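Local coordinates for protein heat shock protease HtrA (Thermotoga maritima, PDB 1L1J) that is an ATP-independent heat-shock protease whose protease domain, the part described here, probably cuts polypeptides as a serine endopeptidase, at residues G150-T155 with G170-D175. Residues are numbered along the deposited sequence; the frame is centred on the assembly and turned at random.
Sequences GVVSAT and GLIQTD
Residues 150-154 and 171-174 run antiparallel as neighbouring strands, strongly twisted, with 129° between their directions, and Val152 and Thr174 form a non-hydrogen-bonded pair. Beyond this pair both Ser153 and Ala154 come opposite Gln173: Ser153 N donates to Gln173 O at 2.9 Å, and Gln173 N donates to Ala154 O at 2.8 Å. With a helix-like psi of -39° at Ser153, this fits a classic beta bulge.

Gln173 lies against the bulge with its side chain extended, CG anti to the backbone N (chi1 -170°). Its CG and CD pass alongside Ser153 CB, and its amide tip ends with OE1 3.9 Å from Ala154 CB. A water accepts from Gln173 NE2 at 2.7 Å and also hydrogen-bonds Ser153 OG, tying the two side chains together, while Arg157 makes a weak bond to OE1. Val152 and Ile172 meet through methyl groups, CG1 of the valine 4.1 Å from CG2 of the isoleucine.

At the other end the carboxylate of Asp175 turns back to the neighbouring strand. OD1 accepts a bent bond from Val151 N on its syn side, somewhat out of the carboxylate plane, though the exact length is doubtful; OD2 lies 3.7 Å from Val151 CG1. An alanine in place of Asp175 would probably leave Val151 N without this acceptor and the strand ends less firmly joined.

Gly170, with positive phi, and Leu171 both face Arg157 in a G1 beta bulge. Leu171 packs on Phe212 and Ile214, its side chain about 7 Å from that of Asp104, the predicted charge-relay aspartate. The two strands form a bulged beta hairpin in the curled sheet that makes the C-terminal barrel of the chymotrypsin-like protease fold.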
ATOM      1  N   GLY A 150       5.511 -14.180   3.505  1.00 28.43           N
ATOM      2  CA  GLY A 150       6.900 -14.471   3.272  1.00 30.48           C
ATOM      3  C   GLY A 150       7.681 -14.148   4.528  1.00 32.30           C
ATOM      4  O   GLY A 150       7.196 -14.315   5.660  1.00 34.12           O
ATOM      5  N   VAL A 151       8.887 -13.643   4.347  1.00 31.83           N
ATOM      6  CA  VAL A 151       9.705 -13.341   5.502  1.00 33.08           C
ATOM      7  C   VAL A 151      10.552 -12.122   5.199  1.00 31.71           C
ATOM      8  O   VAL A 151      10.634 -11.707   4.041  1.00 34.38           O
ATOM      9  CB  VAL A 151      10.570 -14.581   5.828  1.00 33.51           C
ATOM     10  CG1 VAL A 151      11.975 -14.444   5.247  1.00 32.41           C
ATOM     11  CG2 VAL A 151      10.562 -14.813   7.296  1.00 34.59           C
ATOM     12  N   VAL A 152      11.160 -11.512   6.205  1.00 30.81           N
ATOM     13  CA  VAL A 152      11.988 -10.363   5.874  1.00 31.89           C
ATOM     14  C   VAL A 152      13.286 -10.932   5.322  1.00 33.32           C
ATOM     15  O   VAL A 152      13.900 -11.809   5.944  1.00 33.69           O
ATOM     16  CB  VAL A 152      12.279  -9.472   7.066  1.00 32.01           C
ATOM     17  CG1 VAL A 152      13.071  -8.280   6.595  1.00 33.31           C
ATOM     18  CG2 VAL A 152      10.973  -8.989   7.697  1.00 31.79           C
ATOM     19  N   SER A 153      13.668 -10.454   4.137  1.00 31.73           N
ATOM     20  CA  SER A 153      14.860 -10.925   3.438  1.00 32.78           C
ATOM     21  C   SER A 153      16.089 -10.060   3.655  1.00 32.93           C
ATOM     22  O   SER A 153      17.208 -10.554   3.784  1.00 31.60           O
ATOM     23  CB  SER A 153      14.593 -10.992   1.935  1.00 33.52           C
ATOM     24  OG  SER A 153      13.634 -11.975   1.614  1.00 35.43           O
ATOM     25  N   ALA A 154      15.866  -8.759   3.677  1.00 33.14           N
ATOM     26  CA  ALA A 154      16.945  -7.818   3.840  1.00 34.09           C
ATOM     27  C   ALA A 154      16.352  -6.427   4.066  1.00 37.34           C
ATOM     28  O   ALA A 154      15.195  -6.156   3.724  1.00 36.85           O
ATOM     29  CB  ALA A 154      17.808  -7.833   2.593  1.00 29.92           C
ATOM     30  N   THR A 155      17.151  -5.546   4.657  1.00 40.46           N
ATOM     31  CA  THR A 155      16.718  -4.187   4.929  1.00 42.33           C
ATOM     32  C   THR A 155      17.592  -3.255   4.132  1.00 44.57           C
ATOM     33  O   THR A 155      18.466  -3.696   3.385  1.00 45.07           O
ATOM     34  CB  THR A 155      16.880  -3.844   6.396  1.00 41.04           C
ATOM     35  OG1 THR A 155      18.186  -4.248   6.827  1.00 41.77           O
ATOM     36  CG2 THR A 155      15.834  -4.564   7.223  1.00 39.66           C
ATOM     37  N   GLY A 170      16.469   2.445   0.631  1.00 47.87           N
ATOM     38  CA  GLY A 170      16.039   2.271   2.014  1.00 46.43           C
ATOM     39  C   GLY A 170      14.935   1.236   2.162  1.00 45.32           C
ATOM     40  O   GLY A 170      14.303   1.131   3.214  1.00 47.32           O
ATOM     41  N   LEU A 171      14.731   0.436   1.122  1.00 42.77           N
ATOM     42  CA  LEU A 171      13.661  -0.552   1.108  1.00 39.23           C
ATOM     43  C   LEU A 171      13.846  -1.850   1.880  1.00 38.34           C
ATOM     44  O   LEU A 171      14.956  -2.380   2.012  1.00 37.65           O
ATOM     45  CB  LEU A 171      13.322  -0.898  -0.343  1.00 37.05           C
ATOM     46  CG  LEU A 171      13.009   0.294  -1.247  1.00 37.00           C
ATOM     47  CD1 LEU A 171      12.889  -0.178  -2.683  1.00 34.89           C
ATOM     48  CD2 LEU A 171      11.730   0.988  -0.774  1.00 36.20           C
ATOM     49  N   ILE A 172      12.730  -2.354   2.393  1.00 37.05           N
ATOM     50  CA  ILE A 172      12.715  -3.631   3.085  1.00 35.41           C
ATOM     51  C   ILE A 172      12.383  -4.620   1.983  1.00 34.88           C
ATOM     52  O   ILE A 172      11.536  -4.341   1.139  1.00 33.12           O
ATOM     53  CB  ILE A 172      11.609  -3.698   4.161  1.00 34.29           C
ATOM     54  CG1 ILE A 172      12.048  -2.898   5.399  1.00 32.44           C
ATOM     55  CG2 ILE A 172      11.315  -5.163   4.507  1.00 33.15           C
ATOM     56  CD1 ILE A 172      10.949  -2.557   6.386  1.00 25.40           C
ATOM     57  N   GLN A 173      13.066  -5.757   1.986  1.00 36.67           N
ATOM     58  CA  GLN A 173      12.846  -6.803   0.987  1.00 39.97           C
ATOM     59  C   GLN A 173      12.132  -8.003   1.636  1.00 40.19           C
ATOM     60  O   GLN A 173      12.336  -8.287   2.821  1.00 41.45           O
ATOM     61  CB  GLN A 173      14.195  -7.243   0.412  1.00 41.31           C
ATOM     62  CG  GLN A 173      14.132  -8.150  -0.810  1.00 41.24           C
ATOM     63  CD  GLN A 173      15.511  -8.680  -1.193  1.00 39.47           C
ATOM     64  OE1 GLN A 173      16.505  -7.969  -1.079  1.00 39.77           O
ATOM     65  NE2 GLN A 173      15.571  -9.927  -1.652  1.00 38.56           N
ATOM     66  N   THR A 174      11.283  -8.686   0.866  1.00 40.22           N
ATOM     67  CA  THR A 174      10.542  -9.864   1.353  1.00 40.73           C
ATOM     68  C   THR A 174      10.396 -10.875   0.240  1.00 39.87           C
ATOM     69  O   THR A 174      10.438 -10.529  -0.946  1.00 38.81           O
ATOM     70  CB  THR A 174       9.076  -9.547   1.782  1.00 42.35           C
ATOM     71  OG1 THR A 174       8.678  -8.276   1.250  1.00 42.89           O
ATOM     72  CG2 THR A 174       8.930  -9.560   3.283  1.00 41.43           C
ATOM     73  N   ASP A 175      10.218 -12.133   0.615  1.00 38.90           N
ATOM     74  CA  ASP A 175       9.999 -13.139  -0.403  1.00 37.30           C
ATOM     75  C   ASP A 175       8.475 -13.282  -0.522  1.00 36.15           C
ATOM     76  O   ASP A 175       7.970 -14.189  -1.187  1.00 35.16           O
ATOM     77  CB  ASP A 175      10.683 -14.461  -0.050  1.00 35.27           C
ATOM     78  CG  ASP A 175      10.473 -14.855   1.370  1.00 36.85           C
ATOM     79  OD1 ASP A 175       9.507 -14.370   1.992  1.00 39.71           O
ATOM     80  OD2 ASP A 175      11.268 -15.663   1.871  1.00 40.38           O
TER
HETATM   81  O   HOH W   1      13.860 -11.924  -1.027  1.00 58.42           O